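PDB 1QO8: probable fumarate reductase Ifc3, which catalyses the essentially one-way reduction of fumarate to succinate, using FAD and four covalently bound c-type haems, and may also serve electron transport to ferric iron. Local coordinates for residues V378-F390 with G450-Y463. Residues are numbered along the deposited sequence; the frame is centred on the assembly and turned at random.
Sequences VGAVMVNKDGNRF and GMKVADLAKTVSDY
Val381 lays its CG2 methyl over the centre of the Tyr463 ring, 3.7 Å from the centroid, a CH-pi contact suited to a branched strand residue facing a flat aromatic. The ring reaches there because CG stands anti to the backbone N (chi1 -174°), and a water joins its hydroxyl to Gly379 O. Arg389 crosses the same tyrosine, with CD1 over one guanidinium face and the two planes steeply inclined at 69°; salt bridges to Glu393 and Asp472 hold the guanidinium's outer nitrogens. An alanine in place of Arg389 would probably leave both carboxylates without this partner and remove the group lying against Tyr463 CD1 and CE1.

Farther along, Thr459 uses both its branches: CG2 touches both Val383 CG2 and Arg389 CG, while OG1 lies 2.7 Å from Gly387 O and 3.1 Å from Asp455 O, either of which could take its proton. Met451 suits the next position, its flexible thioether bringing SD within 3.5 Å of Val383 CG1 and against Gly387 CA. A side chain at Gly387 would run into Met451 and Leu456 N, and its positive phi also calls for glycine. Asn388 ND2 gives a nearly straight bond to Asp455 OD2 (3.0 Å, 167°), and the N-cap residue Lys452 donates its backbone N-H to Asp386 O (2.9 Å).

Behind these contacts, Asn384 OD1 accepts a bond from Asn388 N that is straight at the hydrogen but comes from above the carbonyl plane, and weak ones from Asp386 N and Gly387 N, fixing the type I turn from Asn384 to Gly387. Strand 381-383, paired with strand 412-417, runs roughly antiparallel to segment 453-463, the start of helix 453-469, whose Leu456 and Val460 pack on helix 442-448, a helix-on-sheet layer probably in the family's mobile capping domain.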
loop_
_atom_site.group_PDB
_atom_site.type_symbol
_atom_site.label_atom_id
_atom_site.label_comp_id
_atom_site.label_asym_id
_atom_site.label_seq_id
_atom_site.Cartn_x
_atom_site.Cartn_y
_atom_site.Cartn_z
ATOM N N VAL A 378 34.814 14.537 3.474
ATOM C CA VAL A 378 36.245 14.682 3.588
ATOM C C VAL A 378 36.751 15.347 2.347
ATOM O O VAL A 378 37.968 15.567 2.159
ATOM C CB VAL A 378 36.968 13.361 4.005
ATOM C CG1 VAL A 378 38.482 13.564 4.146
ATOM C CG2 VAL A 378 36.506 12.701 5.290
ATOM N N GLY A 379 35.879 15.794 1.394
ATOM C CA GLY A 379 36.337 16.643 0.332
ATOM C C GLY A 379 35.815 16.499 -1.070
ATOM O O GLY A 379 36.127 17.295 -1.943
ATOM N N ALA A 380 35.176 15.301 -1.372
ATOM C CA ALA A 380 34.951 15.045 -2.783
ATOM C C ALA A 380 33.849 16.011 -3.270
ATOM O O ALA A 380 33.042 16.463 -2.516
ATOM C CB ALA A 380 34.479 13.611 -2.981
ATOM N N VAL A 381 33.830 16.182 -4.556
ATOM C CA VAL A 381 32.902 16.916 -5.347
ATOM C C VAL A 381 31.894 15.941 -6.031
ATOM O O VAL A 381 32.304 14.826 -6.312
ATOM C CB VAL A 381 33.719 17.635 -6.438
ATOM C CG1 VAL A 381 32.904 18.349 -7.510
ATOM C CG2 VAL A 381 34.639 18.664 -5.747
ATOM N N MET A 382 30.674 16.442 -6.287
ATOM C CA MET A 382 29.665 15.668 -6.997
ATOM C C MET A 382 29.213 16.445 -8.221
ATOM O O MET A 382 28.834 17.599 -8.095
ATOM C CB MET A 382 28.483 15.323 -6.074
ATOM C CG MET A 382 27.519 14.296 -6.734
ATOM S SD MET A 382 26.317 13.701 -5.519
ATOM C CE MET A 382 25.544 15.205 -4.958
ATOM N N VAL A 383 29.280 15.735 -9.336
ATOM C CA VAL A 383 29.083 16.285 -10.664
ATOM C C VAL A 383 28.088 15.399 -11.457
ATOM O O VAL A 383 27.957 14.183 -11.184
ATOM C CB VAL A 383 30.526 16.308 -11.150
ATOM C CG1 VAL A 383 30.934 15.487 -12.316
ATOM C CG2 VAL A 383 31.145 17.703 -11.097
ATOM N N ASN A 384 27.349 16.018 -12.359
ATOM C CA ASN A 384 26.349 15.219 -13.109
ATOM C C ASN A 384 27.028 14.560 -14.295
ATOM O O ASN A 384 28.275 14.658 -14.395
ATOM C CB ASN A 384 25.163 16.086 -13.483
ATOM C CG ASN A 384 25.499 17.155 -14.498
ATOM O OD1 ASN A 384 26.585 17.229 -15.125
ATOM N ND2 ASN A 384 24.459 17.977 -14.620
ATOM N N LYS A 385 26.292 13.858 -15.151
ATOM C CA LYS A 385 26.909 13.194 -16.314
ATOM C C LYS A 385 27.699 14.079 -17.256
ATOM O O LYS A 385 28.570 13.621 -18.028
ATOM C CB LYS A 385 25.731 12.538 -17.096
ATOM C CG LYS A 385 25.762 12.632 -18.598
ATOM C CD LYS A 385 24.535 12.100 -19.321
ATOM C CE LYS A 385 24.711 12.324 -20.830
ATOM N NZ LYS A 385 24.396 13.782 -21.135
ATOM N N ASP A 386 27.403 15.351 -17.383
ATOM C CA ASP A 386 28.144 16.344 -18.115
ATOM C C ASP A 386 29.414 16.843 -17.406
ATOM O O ASP A 386 30.326 17.356 -18.094
ATOM C CB ASP A 386 27.285 17.590 -18.416
ATOM C CG ASP A 386 26.102 17.207 -19.317
ATOM O OD1 ASP A 386 26.219 16.289 -20.146
ATOM O OD2 ASP A 386 25.028 17.842 -19.146
ATOM N N GLY A 387 29.424 16.703 -16.103
ATOM C CA GLY A 387 30.533 17.245 -15.329
ATOM C C GLY A 387 30.229 18.542 -14.599
ATOM O O GLY A 387 31.201 19.152 -14.168
ATOM N N ASN A 388 28.977 18.883 -14.309
ATOM C CA ASN A 388 28.583 20.052 -13.582
ATOM C C ASN A 388 28.091 19.725 -12.181
ATOM O O ASN A 388 27.343 18.761 -11.995
ATOM C CB ASN A 388 27.405 20.794 -14.323
ATOM C CG ASN A 388 27.898 21.218 -15.700
ATOM O OD1 ASN A 388 28.987 21.811 -15.783
ATOM N ND2 ASN A 388 27.319 20.916 -16.842
ATOM N N ARG A 389 28.442 20.516 -11.180
ATOM C CA ARG A 389 27.946 20.373 -9.825
ATOM C C ARG A 389 26.483 20.779 -9.887
ATOM O O ARG A 389 26.215 21.440 -10.872
ATOM C CB ARG A 389 28.761 21.290 -8.845
ATOM C CG ARG A 389 30.189 20.738 -8.595
ATOM C CD ARG A 389 30.995 21.805 -7.758
ATOM N NE ARG A 389 30.499 21.724 -6.411
ATOM C CZ ARG A 389 30.144 22.759 -5.641
ATOM N NH1 ARG A 389 30.407 23.970 -6.186
ATOM N NH2 ARG A 389 29.770 22.580 -4.388
ATOM N N PHE A 390 25.616 20.430 -8.953
ATOM C CA PHE A 390 24.201 20.713 -9.156
ATOM C C PHE A 390 23.669 20.904 -7.747
ATOM O O PHE A 390 22.573 21.280 -7.540
ATOM C CB PHE A 390 23.352 19.603 -9.803
ATOM C CG PHE A 390 23.727 18.201 -9.342
ATOM C CD1 PHE A 390 24.770 17.541 -9.909
ATOM C CD2 PHE A 390 23.008 17.545 -8.353
ATOM C CE1 PHE A 390 25.117 16.261 -9.453
ATOM C CE2 PHE A 390 23.349 16.290 -7.828
ATOM C CZ PHE A 390 24.396 15.642 -8.447
ATOM N N GLY A 450 32.770 9.695 -19.852
ATOM C CA GLY A 450 31.788 10.423 -20.667
ATOM C C GLY A 450 31.337 11.768 -20.147
ATOM O O GLY A 450 30.240 12.259 -20.536
ATOM N N MET A 451 32.100 12.526 -19.343
ATOM C CA MET A 451 31.695 13.920 -19.083
ATOM C C MET A 451 32.139 14.811 -20.239
ATOM O O MET A 451 33.068 14.423 -20.993
ATOM C CB MET A 451 32.311 14.370 -17.745
ATOM C CG MET A 451 31.780 13.588 -16.538
ATOM S SD MET A 451 32.592 14.137 -15.034
ATOM C CE MET A 451 33.107 12.709 -14.158
ATOM N N LYS A 452 31.576 15.988 -20.363
ATOM C CA LYS A 452 32.102 17.005 -21.316
ATOM C C LYS A 452 33.446 17.511 -20.803
ATOM O O LYS A 452 33.514 17.986 -19.662
ATOM C CB LYS A 452 31.129 18.164 -21.428
ATOM C CG LYS A 452 29.725 17.754 -21.917
ATOM C CD LYS A 452 29.008 18.974 -22.470
ATOM C CE LYS A 452 27.516 18.801 -22.726
ATOM N NZ LYS A 452 26.706 20.057 -22.778
ATOM N N VAL A 453 34.492 17.457 -21.572
ATOM C CA VAL A 453 35.804 17.993 -21.267
ATOM C C VAL A 453 35.751 19.439 -20.801
ATOM O O VAL A 453 36.242 19.791 -19.746
ATOM C CB VAL A 453 36.706 17.880 -22.522
ATOM C CG1 VAL A 453 38.014 18.638 -22.275
ATOM C CG2 VAL A 453 36.997 16.409 -22.815
ATOM N N ALA A 454 35.050 20.307 -21.515
ATOM C CA ALA A 454 34.957 21.727 -21.129
ATOM C C ALA A 454 34.135 21.994 -19.884
ATOM O O ALA A 454 34.384 22.833 -18.985
ATOM C CB ALA A 454 34.470 22.467 -22.378
ATOM N N ASP A 455 33.042 21.255 -19.732
ATOM C CA ASP A 455 32.261 21.392 -18.480
ATOM C C ASP A 455 33.075 20.897 -17.273
ATOM O O ASP A 455 33.165 21.648 -16.287
ATOM C CB ASP A 455 30.911 20.723 -18.598
ATOM C CG ASP A 455 30.004 21.269 -19.662
ATOM O OD1 ASP A 455 30.405 21.784 -20.736
ATOM O OD2 ASP A 455 28.775 21.226 -19.419
ATOM N N LEU A 456 33.714 19.742 -17.341
ATOM C CA LEU A 456 34.465 19.260 -16.177
ATOM C C LEU A 456 35.628 20.194 -15.803
ATOM O O LEU A 456 35.832 20.436 -14.617
ATOM C CB LEU A 456 35.063 17.861 -16.316
ATOM C CG LEU A 456 35.689 17.289 -15.043
ATOM C CD1 LEU A 456 34.725 17.200 -13.842
ATOM C CD2 LEU A 456 36.288 15.931 -15.289
ATOM N N ALA A 457 36.440 20.585 -16.798
ATOM C CA ALA A 457 37.540 21.513 -16.577
ATOM C C ALA A 457 37.053 22.856 -16.037
ATOM O O ALA A 457 37.691 23.396 -15.185
ATOM C CB ALA A 457 38.262 21.852 -17.914
ATOM N N LYS A 458 35.849 23.325 -16.454
ATOM C CA LYS A 458 35.343 24.529 -15.820
ATOM C C LYS A 458 34.956 24.277 -14.373
ATOM O O LYS A 458 35.080 25.116 -13.484
ATOM C CB LYS A 458 34.161 25.063 -16.653
ATOM C CG LYS A 458 33.500 26.225 -15.916
ATOM C CD LYS A 458 32.283 26.826 -16.573
ATOM C CE LYS A 458 31.862 28.156 -15.913
ATOM N NZ LYS A 458 33.077 29.070 -15.734
ATOM N N THR A 459 34.330 23.091 -14.114
ATOM C CA THR A 459 33.986 22.788 -12.730
ATOM C C THR A 459 35.218 22.757 -11.816
ATOM O O THR A 459 35.126 23.261 -10.721
ATOM C CB THR A 459 33.269 21.411 -12.640
ATOM O OG1 THR A 459 32.045 21.636 -13.355
ATOM C CG2 THR A 459 33.093 21.013 -11.195
ATOM N N VAL A 460 36.249 22.053 -12.209
ATOM C CA VAL A 460 37.500 22.020 -11.474
ATOM C C VAL A 460 38.162 23.384 -11.272
ATOM O O VAL A 460 38.569 23.629 -10.107
ATOM C CB VAL A 460 38.446 21.051 -12.205
ATOM C CG1 VAL A 460 39.776 21.045 -11.445
ATOM C CG2 VAL A 460 37.877 19.625 -12.190
ATOM N N SER A 461 38.259 24.264 -12.282
ATOM C CA SER A 461 38.783 25.625 -11.882
ATOM C C SER A 461 37.809 26.415 -11.064
ATOM O O SER A 461 38.190 27.029 -10.035
ATOM C CB SER A 461 39.282 26.415 -13.102
ATOM O OG SER A 461 38.236 27.106 -13.761
ATOM N N ASP A 462 36.484 26.376 -11.351
ATOM C CA ASP A 462 35.616 27.106 -10.398
ATOM C C ASP A 462 35.832 26.517 -9.037
ATOM O O ASP A 462 35.926 27.275 -8.087
ATOM C CB ASP A 462 34.134 26.922 -10.736
ATOM C CG ASP A 462 33.713 27.671 -11.993
ATOM O OD1 ASP A 462 34.582 28.445 -12.481
ATOM O OD2 ASP A 462 32.557 27.456 -12.436
ATOM N N TYR A 463 35.703 25.138 -8.918
ATOM C CA TYR A 463 35.681 24.685 -7.506
ATOM C C TYR A 463 37.059 24.952 -6.868
ATOM O O TYR A 463 37.080 25.183 -5.665
ATOM C CB TYR A 463 35.405 23.162 -7.473
ATOM C CG TYR A 463 35.225 22.659 -6.066
ATOM C CD1 TYR A 463 34.002 22.730 -5.441
ATOM C CD2 TYR A 463 36.251 22.101 -5.379
ATOM C CE1 TYR A 463 33.743 22.314 -4.141
ATOM C CE2 TYR A 463 36.062 21.613 -4.065
ATOM C CZ TYR A 463 34.861 21.752 -3.490
ATOM O OH TYR A 463 34.711 21.229 -2.222
HETATM O O HOH W 1 36.725 19.854 -1.205
HETATM O O HOH W 2 30.958 23.626 -15.868
HETATM O O HOH W 3 29.977 22.905 -11.893
#